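Local atomic coordinates of CG11501 (Drosophila melanogaster, PDB entry 3ZZO), a protein that acts as a secreted cytokine that promotes survival of viral infection by suppressing the immune deficiency pathway and limits intestinal stem cell proliferation after bacterial infection. Residues I35-G39 with C63-D67; E1-S5 with C57-C63; S5-F11 with W68-F72. All coordinates share one frame; numbering follows the deposited sequence.

Contact 1: I35-G39 with C63-D67; sequences ICADG and CLSGD
The carboxylate of D38 lies with one face against the side chain of L64: CB, CD1 and CD2 of the leucine all sit on the same side of its plane, and OD2 comes nearest to CD2, at 3.7 Å. The aspartate CG stands between its own backbone N and carbonyl carbon (chi1 66°), which turns the group over L64 and lets OD1 accept a hydrogen bond from V40 N, as in an Asx turn. That bond holds the carboxylate in place while its face meets only hydrocarbon from across the contact. L64 CD1 also reaches C36 CB, 3.9 Å away, beside the disulfide that joins C36 to C47.

No direct hydrogen bond joins the two segments. Water 1 does the polar work, accepting from A37 N and donating to L64 O, at 2.9 Å from the water oxygen to each of these two atoms. Further along, D38 CA approaches S65 O at 3.3 Å in a bent CA-H...O contact, and G66, with a phi of 147°, carries its backbone close past the A37 carbonyl. Within 35-39, residues C36 to G39 form a type I turn, closed by G39 N bonding to C36 O.

The turn leaves the end of strand 31-35, where I35 still pairs with E7 of strand 6-13. The other loop leads into helix 69-75: the backbones of W68 and A37 are hydrogen-bonded, while from within the helix R74 forms a salt bridge with D67 and R75 a hydrogen bond with D38 O.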
ATOM      1  N   ILE A  35       0.927  -1.512   0.301  1.00  6.10           N
ATOM      2  CA  ILE A  35       0.511  -0.500  -0.659  1.00  6.05           C
ATOM      3  C   ILE A  35       1.671   0.005  -1.480  1.00  5.97           C
ATOM      4  O   ILE A  35       2.834  -0.065  -1.105  1.00  6.36           O
ATOM      5  CB  ILE A  35      -0.166   0.698   0.069  1.00  5.89           C
ATOM      6  CG1 ILE A  35       0.797   1.413   1.025  1.00  6.40           C
ATOM      7  CG2 ILE A  35      -1.450   0.268   0.740  1.00  6.95           C
ATOM      8  CD1 ILE A  35       0.312   2.760   1.533  1.00  7.32           C
ATOM      9  N   CYS A  36       1.304   0.576  -2.630  1.00  6.01           N
ATOM     10  CA  CYS A  36       2.180   1.394  -3.436  1.00  6.01           C
ATOM     11  C   CYS A  36       1.979   2.872  -3.093  1.00  6.29           C
ATOM     12  O   CYS A  36       1.183   3.211  -2.200  1.00  6.23           O
ATOM     13  CB  CYS A  36       1.930   1.121  -4.928  1.00  6.19           C
ATOM     14  SG  CYS A  36       2.170  -0.613  -5.411  1.00  6.50           S
ATOM     15  N   ALA A  37       2.691   3.747  -3.789  1.00  6.86           N
ATOM     16  CA  ALA A  37       2.642   5.182  -3.456  1.00  7.34           C
ATOM     17  C   ALA A  37       1.287   5.824  -3.635  1.00  7.10           C
ATOM     18  O   ALA A  37       1.027   6.849  -3.018  1.00  7.92           O
ATOM     19  CB  ALA A  37       3.698   5.949  -4.265  1.00  8.15           C
ATOM     20  N   ASP A  38       0.439   5.225  -4.456  1.00  6.88           N
ATOM     21  CA  ASP A  38      -0.922   5.700  -4.649  1.00  7.60           C
ATOM     22  C   ASP A  38      -1.860   5.357  -3.511  1.00  7.26           C
ATOM     23  O   ASP A  38      -3.046   5.695  -3.557  1.00  8.62           O
ATOM     24  CB  ASP A  38      -1.477   5.220  -5.995  1.00  7.93           C
ATOM     25  CG  ASP A  38      -1.658   3.718  -6.096  1.00  7.48           C
ATOM     26  OD1 ASP A  38      -1.130   2.941  -5.254  1.00  7.42           O
ATOM     27  OD2 ASP A  38      -2.332   3.312  -7.094  1.00  8.96           O
ATOM     28  N   GLY A  39      -1.385   4.701  -2.459  1.00  6.67           N
ATOM     29  CA  GLY A  39      -2.235   4.400  -1.336  1.00  6.68           C
ATOM     30  C   GLY A  39      -3.269   3.336  -1.635  1.00  6.44           C
ATOM     31  O   GLY A  39      -4.300   3.282  -0.929  1.00  7.03           O
ATOM     32  N   CYS A  63       6.447   4.435 -11.906  1.00  8.50           N
ATOM     33  CA  CYS A  63       5.821   3.892 -10.727  1.00  7.75           C
ATOM     34  C   CYS A  63       4.511   4.564 -10.432  1.00  8.49           C
ATOM     35  O   CYS A  63       4.277   5.744 -10.768  1.00  9.98           O
ATOM     36  CB  CYS A  63       6.730   4.008  -9.508  1.00  9.61           C
ATOM     37  SG  CYS A  63       8.411   3.408  -9.736  1.00  9.75           S
ATOM     38  N   LEU A  64       3.622   3.846  -9.778  1.00  8.06           N
ATOM     39  CA  LEU A  64       2.459   4.471  -9.169  1.00  8.19           C
ATOM     40  C   LEU A  64       2.896   5.609  -8.275  1.00  8.78           C
ATOM     41  O   LEU A  64       3.930   5.514  -7.619  1.00  9.39           O
ATOM     42  CB  LEU A  64       1.613   3.445  -8.423  1.00  8.89           C
ATOM     43  CG  LEU A  64       0.947   2.419  -9.356  1.00  8.02           C
ATOM     44  CD1 LEU A  64       0.501   1.201  -8.571  1.00  8.83           C
ATOM     45  CD2 LEU A  64      -0.245   3.040 -10.099  1.00  9.42           C
ATOM     46  N   SER A  65       2.149   6.701  -8.275  1.00 10.06           N
ATOM     47  CA  SER A  65       2.559   7.921  -7.573  1.00 10.72           C
ATOM     48  C   SER A  65       1.552   8.330  -6.518  1.00  9.96           C
ATOM     49  O   SER A  65       0.377   8.047  -6.608  1.00 10.88           O
ATOM     50  CB  SER A  65       2.751   9.064  -8.589  1.00 13.02           C
ATOM     51  OG  SER A  65       1.506   9.381  -9.224  1.00 17.31           O
ATOM     52  N   GLY A  66       2.054   9.066  -5.534  1.00  9.03           N
ATOM     53  CA  GLY A  66       1.225   9.612  -4.478  1.00  8.51           C
ATOM     54  C   GLY A  66       1.969   9.684  -3.171  1.00  8.22           C
ATOM     55  O   GLY A  66       3.186   9.547  -3.131  1.00 10.49           O
ATOM     56  N   ASP A  67       1.236   9.858  -2.080  1.00  7.75           N
ATOM     57  CA  ASP A  67       1.860  10.059  -0.770  1.00  8.16           C
ATOM     58  C   ASP A  67       1.620   8.905   0.205  1.00  7.14           C
ATOM     59  O   ASP A  67       1.566   9.115   1.423  1.00  7.49           O
ATOM     60  CB  ASP A  67       1.702  11.458  -0.250  1.00 11.44           C
ATOM     61  CG  ASP A  67       0.321  11.813   0.011  1.00 11.34           C
ATOM     62  OD1 ASP A  67      -0.632  11.301  -0.646  1.00 13.52           O
ATOM     63  OD2 ASP A  67       0.070  12.771   0.816  1.00 12.73           O
TER
HETATM   64  O   HOH W   1       4.584   3.209  -5.931  1.00  7.29           O

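Contact 2: E1-S5 with C57-C63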
ATOM      1  N   GLU A   1      14.129   4.173 -13.166  1.00 12.50           N
ATOM      2  CA  GLU A   1      14.160   3.853 -11.737  1.00 11.37           C
ATOM      3  C   GLU A   1      13.380   2.572 -11.502  1.00 10.59           C
ATOM      4  O   GLU A   1      12.867   1.978 -12.444  1.00 11.73           O
ATOM      5  CB  GLU A   1      13.653   5.002 -10.870  1.00 11.35           C
ATOM      6  CG  GLU A   1      12.179   5.309 -10.971  1.00 11.96           C
ATOM      7  CD  GLU A   1      11.695   6.342  -9.990  1.00 11.60           C
ATOM      8  OE1 GLU A   1      12.382   6.687  -9.045  1.00 12.48           O
ATOM      9  OE2 GLU A   1      10.518   6.807 -10.206  1.00 15.66           O
ATOM     10  N   CYS A   2      13.349   2.148 -10.270  1.00  9.57           N
ATOM     11  CA  CYS A   2      12.722   0.893  -9.909  1.00  9.86           C
ATOM     12  C   CYS A   2      11.478   1.159  -9.066  1.00  9.11           C
ATOM     13  O   CYS A   2      11.436   2.084  -8.266  1.00  9.92           O
ATOM     14  CB  CYS A   2      13.739   0.008  -9.210  1.00 10.71           C
ATOM     15  SG  CYS A   2      15.196  -0.246 -10.227  1.00 13.17           S
ATOM     16  N   CYS A   3      10.477   0.304  -9.234  1.00  8.21           N
ATOM     17  CA  CYS A   3       9.229   0.403  -8.503  1.00  7.96           C
ATOM     18  C   CYS A   3       9.152  -0.677  -7.459  1.00  7.41           C
ATOM     19  O   CYS A   3       8.132  -1.347  -7.264  1.00  7.26           O
ATOM     20  CB  CYS A   3       8.025   0.418  -9.439  1.00  8.00           C
ATOM     21  SG  CYS A   3       8.156   1.648 -10.742  1.00  8.78           S
ATOM     22  N   THR A   4      10.236  -0.804  -6.716  1.00  8.33           N
ATOM     23  CA  THR A   4      10.410  -1.799  -5.699  1.00  8.90           C
ATOM     24  C   THR A   4       9.997  -1.322  -4.302  1.00  8.46           C
ATOM     25  O   THR A   4       9.835  -2.132  -3.416  1.00 10.23           O
ATOM     26  CB  THR A   4      11.886  -2.257  -5.687  1.00 11.45           C
ATOM     27  OG1 THR A   4      12.726  -1.083  -5.768  1.00 13.38           O
ATOM     28  CG2 THR A   4      12.186  -3.198  -6.842  1.00 13.08           C
ATOM     29  N   SER A   5       9.821  -0.018  -4.115  1.00  7.34           N
ATOM     30  CA  SER A   5       9.384   0.498  -2.825  1.00  7.35           C
ATOM     31  C   SER A   5       7.903   0.194  -2.611  1.00  6.61           C
ATOM     32  O   SER A   5       7.109   0.283  -3.551  1.00  7.25           O
ATOM     33  CB  SER A   5       9.616   2.011  -2.713  1.00  8.07           C
ATOM     34  OG  SER A   5      10.996   2.284  -2.716  1.00 10.24           O
ATOM     35  N   CYS A  57      12.127  -2.734 -12.573  1.00  7.73           N
ATOM     36  CA  CYS A  57      12.531  -1.391 -12.992  1.00  9.01           C
ATOM     37  C   CYS A  57      12.055  -1.108 -14.416  1.00  8.52           C
ATOM     38  O   CYS A  57      11.543  -1.982 -15.126  1.00  8.29           O
ATOM     39  CB  CYS A  57      14.037  -1.264 -12.920  1.00  9.58           C
ATOM     40  SG  CYS A  57      14.763  -1.865 -11.348  1.00 12.76           S
ATOM     41  N   ASN A  58      12.232   0.136 -14.815  1.00  9.28           N
ATOM     42  CA  ASN A  58      11.841   0.565 -16.144  1.00  9.35           C
ATOM     43  C   ASN A  58      10.394   0.147 -16.474  1.00  8.17           C
ATOM     44  O   ASN A  58      10.084  -0.355 -17.561  1.00  8.85           O
ATOM     45  CB  ASN A  58      12.799   0.023 -17.190  0.50 10.58           C
ATOM     46  CG  ASN A  58      14.122   0.754 -17.242  0.50 13.14           C
ATOM     47  OD1 ASN A  58      15.084   0.216 -17.781  0.50 17.80           O
ATOM     48  ND2 ASN A  58      14.162   1.980 -16.772  0.50 13.22           N
ATOM     49  N   CYS A  59       9.512   0.377 -15.502  1.00  7.99           N
ATOM     50  CA  CYS A  59       8.142  -0.054 -15.620  1.00  7.61           C
ATOM     51  C   CYS A  59       7.388   0.827 -16.590  1.00  7.54           C
ATOM     52  O   CYS A  59       7.682   2.001 -16.735  1.00  8.20           O
ATOM     53  CB  CYS A  59       7.474  -0.025 -14.248  1.00  7.54           C
ATOM     54  SG  CYS A  59       8.348  -0.895 -12.928  1.00  8.17           S
ATOM     55  N   ASP A  60       6.389   0.251 -17.229  1.00  7.82           N
ATOM     56  CA  ASP A  60       5.543   1.005 -18.133  1.00  8.49           C
ATOM     57  C   ASP A  60       4.880   2.118 -17.331  1.00  8.57           C
ATOM     58  O   ASP A  60       4.155   1.857 -16.356  1.00  8.77           O
ATOM     59  CB  ASP A  60       4.409   0.146 -18.717  1.00  9.02           C
ATOM     60  CG  ASP A  60       4.835  -1.029 -19.581  1.00 10.44           C
ATOM     61  OD1 ASP A  60       6.008  -1.350 -19.737  1.00 12.60           O
ATOM     62  OD2 ASP A  60       3.912  -1.691 -20.118  1.00 10.01           O
ATOM     63  N   GLY A  61       5.093   3.362 -17.732  1.00  9.11           N
ATOM     64  CA  GLY A  61       4.512   4.512 -17.038  1.00  9.61           C
ATOM     65  C   GLY A  61       5.201   4.857 -15.744  1.00  9.03           C
ATOM     66  O   GLY A  61       4.673   5.670 -14.984  1.00 10.69           O
ATOM     67  N   GLY A  62       6.381   4.317 -15.505  1.00  9.18           N
ATOM     68  CA  GLY A  62       7.049   4.505 -14.233  1.00  9.30           C
ATOM     69  C   GLY A  62       6.263   3.888 -13.095  1.00  8.71           C
ATOM     70  O   GLY A  62       5.474   2.958 -13.302  1.00  9.16           O
ATOM     71  N   CYS A  63       6.447   4.435 -11.906  1.00  8.50           N
ATOM     72  CA  CYS A  63       5.821   3.892 -10.727  1.00  7.75           C
ATOM     73  C   CYS A  63       4.511   4.564 -10.432  1.00  8.49           C
ATOM     74  O   CYS A  63       4.277   5.744 -10.768  1.00  9.98           O
ATOM     75  CB  CYS A  63       6.730   4.008  -9.508  1.00  9.61           C
ATOM     76  SG  CYS A  63       8.411   3.408  -9.736  1.00  9.75           S
TER
HETATM   77  O   HOH W   2       9.965   2.328 -13.390  1.00 11.64           O
HETATM   78  O   HOH W   3       8.174   6.751 -11.749  1.00 13.85           O
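Two covalent links dominate this contact: C2 is bonded to C57 and C3 to C63, so neighbouring cysteines at the N terminus grip two separate points of the loop 57-63. The bridges have opposite hands. The C2-C57 disulfide is right-handed, with a chi3 of 93°, and the C3-C63 disulfide left-handed, at -91°. In all four cysteines SG is anti to the carbonyl carbon.

Sulfur also meets sulfur without a bond. C59 SG lies 3.4 Å from C3 SG and is itself joined to C52, which brings two disulfides side by side, with C3 and C59 buried.

Direct hydrogen bonding is confined to the backbone. C2 and C57 face each other as a non-hydrogen-bonded antiparallel pair, a single bridge with their CA atoms 3.8 Å apart. Beside it N58 N donates to E1 O at 3.1 Å, nearly straight at N-H (158°) and approaching close to the line of the carbonyl; the backbones of C3 and G56 are hydrogen-bonded on the other flank.

Waters extend this network. Water 2 gives E1 O a second donor and accepts from C59 N at 2.9 Å from its oxygen. Water 3 does likewise for the side chain, donating to E1 OE2 at 2.8 Å and accepting from C63 N. The E1 side chain leaves its backbone away from the loop, but beyond CG it runs extended and ends with OE2 4.0 Å from C63 SG.

A type II turn from C59 to G62, with G62 N bonded to C59 O, reverses the chain; the disulfide-linked loops are consistent with SD2, a fold of loops joined by four disulfides. Regular structure begins only beyond the contact: residues 1-5 run directly into strand 6-13, and the chain after C63 continues to helix 69-75.

Contact 3: S5-F11 with W68-F72; sequences SRELVEF and WSQEF. With EDO (1,2-ethanediol), chain C.
E7 turns its CG anti to the carbonyl carbon (chi1 -75°) and then extends, bringing its carboxylate to the start of helix 69-75; F72, with CG anti to the backbone N at 179°, reaches back to F11. Helix covering sheet in this way is the essence of the ferredoxin-like subdomain SD1, here through residues 6-11 of strand 6-13 and the first helical turn.

E7 OE1 accepts a weak, bent hydrogen bond from S69 N at 3.0 Å. Lying by the helix N terminus, the carboxylate would probably be stabilised as an anion. CG and CD of E7 also pass obliquely against the indole of W68, the N-cap residue, with CG 3.7 Å from CE3. At the far end of that ring S5 O meets the indole edge near its plane, 3.5 Å from CH2.

The two phenylalanines form a T-shaped pair. F72 directs its CZ and CE2 edge over the centre of the F11 face, with the planes 64° apart; CZ of one ring lies 3.7 Å from CZ of the other. Between these ends V9 CG2 packs on S69 CB. Water 4 donates to E7 OE2 at 2.6 Å and is hydrogen-bonded to S69 OG, which shares another bond, also 2.6 Å, with O2 of the bound ethanediol.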
ATOM      1  N   SER A   5       9.821  -0.018  -4.115  1.00  7.34           N
ATOM      2  CA  SER A   5       9.384   0.498  -2.825  1.00  7.35           C
ATOM      3  C   SER A   5       7.903   0.194  -2.611  1.00  6.61           C
ATOM      4  O   SER A   5       7.109   0.283  -3.551  1.00  7.25           O
ATOM      5  CB  SER A   5       9.616   2.011  -2.713  1.00  8.07           C
ATOM      6  OG  SER A   5      10.996   2.284  -2.716  1.00 10.24           O
ATOM      7  N   ARG A   6       7.570  -0.175  -1.375  1.00  7.08           N
ATOM      8  CA  ARG A   6       6.186  -0.374  -0.956  0.50  7.21           C
ATOM      9  C   ARG A   6       6.091  -0.121   0.530  1.00  6.60           C
ATOM     10  O   ARG A   6       7.133   0.090   1.187  1.00  8.14           O
ATOM     11  CB  ARG A   6       5.655  -1.717  -1.374  0.50  9.64           C
ATOM     12  CG  ARG A   6       6.339  -2.918  -0.802  0.50  9.76           C
ATOM     13  CD  ARG A   6       6.182  -4.211  -1.633  0.50 10.32           C
ATOM     14  NE  ARG A   6       6.886  -5.311  -1.078  0.50 12.56           N
ATOM     15  CZ  ARG A   6       6.473  -6.554  -1.215  0.50 13.38           C
ATOM     16  NH1 ARG A   6       5.313  -6.873  -1.860  0.50 12.75           N
ATOM     17  NH2 ARG A   6       7.176  -7.510  -0.646  0.50 16.50           N
ATOM     18  N   GLU A   7       4.905  -0.072   1.088  1.00  6.63           N
ATOM     19  CA  GLU A   7       4.734   0.073   2.531  1.00  6.12           C
ATOM     20  C   GLU A   7       3.826  -1.003   3.050  1.00  6.57           C
ATOM     21  O   GLU A   7       2.803  -1.333   2.456  1.00  7.29           O
ATOM     22  CB  GLU A   7       4.157   1.437   2.937  1.00  6.76           C
ATOM     23  CG  GLU A   7       5.133   2.575   2.863  1.00  7.09           C
ATOM     24  CD  GLU A   7       4.538   3.880   3.301  1.00  7.48           C
ATOM     25  OE1 GLU A   7       3.318   4.047   3.344  1.00  7.44           O
ATOM     26  OE2 GLU A   7       5.373   4.801   3.584  1.00  9.30           O
ATOM     27  N   LEU A   8       4.183  -1.520   4.210  1.00  6.43           N
ATOM     28  CA  LEU A   8       3.340  -2.408   5.011  1.00  7.21           C
ATOM     29  C   LEU A   8       2.619  -1.566   6.033  1.00  6.46           C
ATOM     30  O   LEU A   8       3.275  -0.912   6.860  1.00  8.08           O
ATOM     31  CB  LEU A   8       4.234  -3.421   5.779  0.50  7.79           C
ATOM     32  CG  LEU A   8       5.263  -4.285   4.989  0.50  7.77           C
ATOM     33  CD1 LEU A   8       6.319  -4.866   5.916  0.50  9.14           C
ATOM     34  CD2 LEU A   8       4.552  -5.348   4.181  0.50 11.04           C
ATOM     35  N   VAL A   9       1.305  -1.525   6.004  1.00  6.49           N
ATOM     36  CA  VAL A   9       0.515  -0.693   6.869  1.00  6.74           C
ATOM     37  C   VAL A   9      -0.402  -1.534   7.728  1.00  6.78           C
ATOM     38  O   VAL A   9      -1.139  -2.384   7.215  1.00  7.64           O
ATOM     39  CB  VAL A   9      -0.326   0.303   6.056  1.00  7.03           C
ATOM     40  CG1 VAL A   9      -1.141   1.234   6.963  1.00  8.49           C
ATOM     41  CG2 VAL A   9       0.542   1.112   5.098  1.00  8.20           C
ATOM     42  N   GLU A  10      -0.346  -1.329   9.045  1.00  6.46           N
ATOM     43  CA  GLU A  10      -1.299  -1.931   9.974  1.00  6.73           C
ATOM     44  C   GLU A  10      -2.199  -0.824  10.478  1.00  7.09           C
ATOM     45  O   GLU A  10      -1.738   0.272  10.794  1.00  6.79           O
ATOM     46  CB  GLU A  10      -0.588  -2.589  11.166  1.00  8.45           C
ATOM     47  CG  GLU A  10       0.257  -3.750  10.778  1.00 12.94           C
ATOM     48  CD  GLU A  10       0.860  -4.448  12.009  1.00 16.20           C
ATOM     49  OE1 GLU A  10       0.482  -4.175  13.184  1.00 21.22           O
ATOM     50  OE2 GLU A  10       1.810  -5.250  11.798  1.00 19.77           O
ATOM     51  N   PHE A  11      -3.497  -1.104  10.546  1.00  6.55           N
ATOM     52  CA  PHE A  11      -4.452  -0.049  10.873  1.00  6.80           C
ATOM     53  C   PHE A  11      -5.735  -0.659  11.404  1.00  6.37           C
ATOM     54  O   PHE A  11      -6.013  -1.851  11.183  1.00  7.76           O
ATOM     55  CB  PHE A  11      -4.754   0.787   9.614  1.00  6.59           C
ATOM     56  CG  PHE A  11      -5.407   0.008   8.482  1.00  6.66           C
ATOM     57  CD1 PHE A  11      -4.629  -0.744   7.599  1.00  6.89           C
ATOM     58  CD2 PHE A  11      -6.785   0.026   8.313  1.00  6.82           C
ATOM     59  CE1 PHE A  11      -5.245  -1.474   6.604  1.00  7.19           C
ATOM     60  CE2 PHE A  11      -7.395  -0.718   7.295  1.00  6.56           C
ATOM     61  CZ  PHE A  11      -6.614  -1.459   6.449  1.00  7.32           C
ATOM     62  N   TRP A  68       1.584   7.688  -0.315  1.00  6.48           N
ATOM     63  CA  TRP A  68       1.855   6.507   0.508  1.00  6.49           C
ATOM     64  C   TRP A  68       0.751   6.302   1.547  1.00  6.30           C
ATOM     65  O   TRP A  68      -0.432   6.408   1.214  1.00  6.12           O
ATOM     66  CB  TRP A  68       3.286   6.551   1.093  1.00  7.18           C
ATOM     67  CG  TRP A  68       4.330   6.405   0.031  1.00  7.68           C
ATOM     68  CD1 TRP A  68       5.126   7.379  -0.523  1.00  9.67           C
ATOM     69  CD2 TRP A  68       4.714   5.181  -0.573  1.00  7.68           C
ATOM     70  NE1 TRP A  68       5.964   6.801  -1.443  1.00  9.98           N
ATOM     71  CE2 TRP A  68       5.726   5.453  -1.499  1.00  8.23           C
ATOM     72  CE3 TRP A  68       4.254   3.865  -0.448  1.00  7.63           C
ATOM     73  CZ2 TRP A  68       6.311   4.453  -2.277  1.00  9.75           C
ATOM     74  CZ3 TRP A  68       4.813   2.874  -1.232  1.00  8.35           C
ATOM     75  CH2 TRP A  68       5.807   3.179  -2.142  1.00  9.29           C
ATOM     76  N   SER A  69       1.107   6.008   2.788  1.00  6.47           N
ATOM     77  CA  SER A  69       0.106   5.719   3.812  1.00  6.07           C
ATOM     78  C   SER A  69      -0.856   6.894   3.987  1.00  6.13           C
ATOM     79  O   SER A  69      -2.028   6.697   4.338  1.00  6.04           O
ATOM     80  CB  SER A  69       0.750   5.320   5.125  1.00  6.79           C
ATOM     81  OG  SER A  69       1.629   6.349   5.609  1.00  7.78           O
ATOM     82  N   GLN A  70      -0.368   8.117   3.808  1.00  5.88           N
ATOM     83  CA  GLN A  70      -1.204   9.320   3.938  1.00  6.06           C
ATOM     84  C   GLN A  70      -2.311   9.314   2.896  1.00  6.13           C
ATOM     85  O   GLN A  70      -3.465   9.645   3.189  1.00  6.03           O
ATOM     86  CB  GLN A  70      -0.259  10.535   3.800  1.00  6.51           C
ATOM     87  CG  GLN A  70      -0.906  11.860   4.128  1.00  6.67           C
ATOM     88  CD  GLN A  70       0.119  12.962   4.216  1.00  7.46           C
ATOM     89  OE1 GLN A  70       1.322  12.725   4.133  1.00  8.79           O
ATOM     90  NE2 GLN A  70      -0.309  14.181   4.484  1.00  8.48           N
ATOM     91  N   GLU A  71      -1.987   8.866   1.690  1.00  6.17           N
ATOM     92  CA  GLU A  71      -2.978   8.713   0.616  1.00  6.12           C
ATOM     93  C   GLU A  71      -3.936   7.535   0.862  1.00  6.18           C
ATOM     94  O   GLU A  71      -5.105   7.621   0.525  1.00  6.33           O
ATOM     95  CB  GLU A  71      -2.290   8.575  -0.723  1.00  6.61           C
ATOM     96  CG  GLU A  71      -3.246   8.616  -1.871  1.00  8.31           C
ATOM     97  CD  GLU A  71      -2.638   8.984  -3.180  1.00 11.05           C
ATOM     98  OE1 GLU A  71      -1.473   9.401  -3.233  1.00 14.58           O
ATOM     99  OE2 GLU A  71      -3.358   8.843  -4.215  1.00 13.15           O
ATOM    100  N   PHE A  72      -3.438   6.448   1.457  1.00  6.01           N
ATOM    101  CA  PHE A  72      -4.300   5.330   1.846  1.00  5.88           C
ATOM    102  C   PHE A  72      -5.384   5.815   2.805  1.00  6.20           C
ATOM    103  O   PHE A  72      -6.563   5.493   2.650  1.00  6.43           O
ATOM    104  CB  PHE A  72      -3.460   4.222   2.507  1.00  6.48           C
ATOM    105  CG  PHE A  72      -4.280   3.050   2.954  1.00  6.49           C
ATOM    106  CD1 PHE A  72      -4.770   2.163   2.040  1.00  7.25           C
ATOM    107  CD2 PHE A  72      -4.560   2.838   4.293  1.00  8.28           C
ATOM    108  CE1 PHE A  72      -5.545   1.069   2.459  1.00  8.11           C
ATOM    109  CE2 PHE A  72      -5.355   1.771   4.693  1.00  8.86           C
ATOM    110  CZ  PHE A  72      -5.823   0.901   3.767  1.00  8.84           C
TER
HETATM  111  C1  EDO C1119      -0.079   8.228   9.428  1.00 13.85           C
HETATM  112  O1  EDO C1119       1.158   7.846   9.854  1.00 11.73           O
HETATM  113  C2  EDO C1119      -0.358   7.632   8.029  1.00 14.22           C
HETATM  114  O2  EDO C1119       0.462   8.111   7.092  1.00 11.50           O
HETATM  115  O   HOH W   4       4.079   6.829   4.452  1.00 10.78           O

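How the contacts relate
From the N terminus, residues 1-5 enter contact 2 and run on through S5, shared with contact 3, into strand 6-13. The chain then supplies the turn after strand 31-35 for contact 1. On its return, 57-63 closes contact 2 and through the shared C63 runs into 63-67, which closes contact 1; 68-72 closes contact 3 last. Contact 1 is therefore nested inside the loop closed by contact 3, while contact 2 crosses both. Contacts 1 and 3 touch directly, while contact 2 reaches each only through a shared residue, C63 or S5. Together the three tie disulfide-linked loops to the sheet and its covering helix.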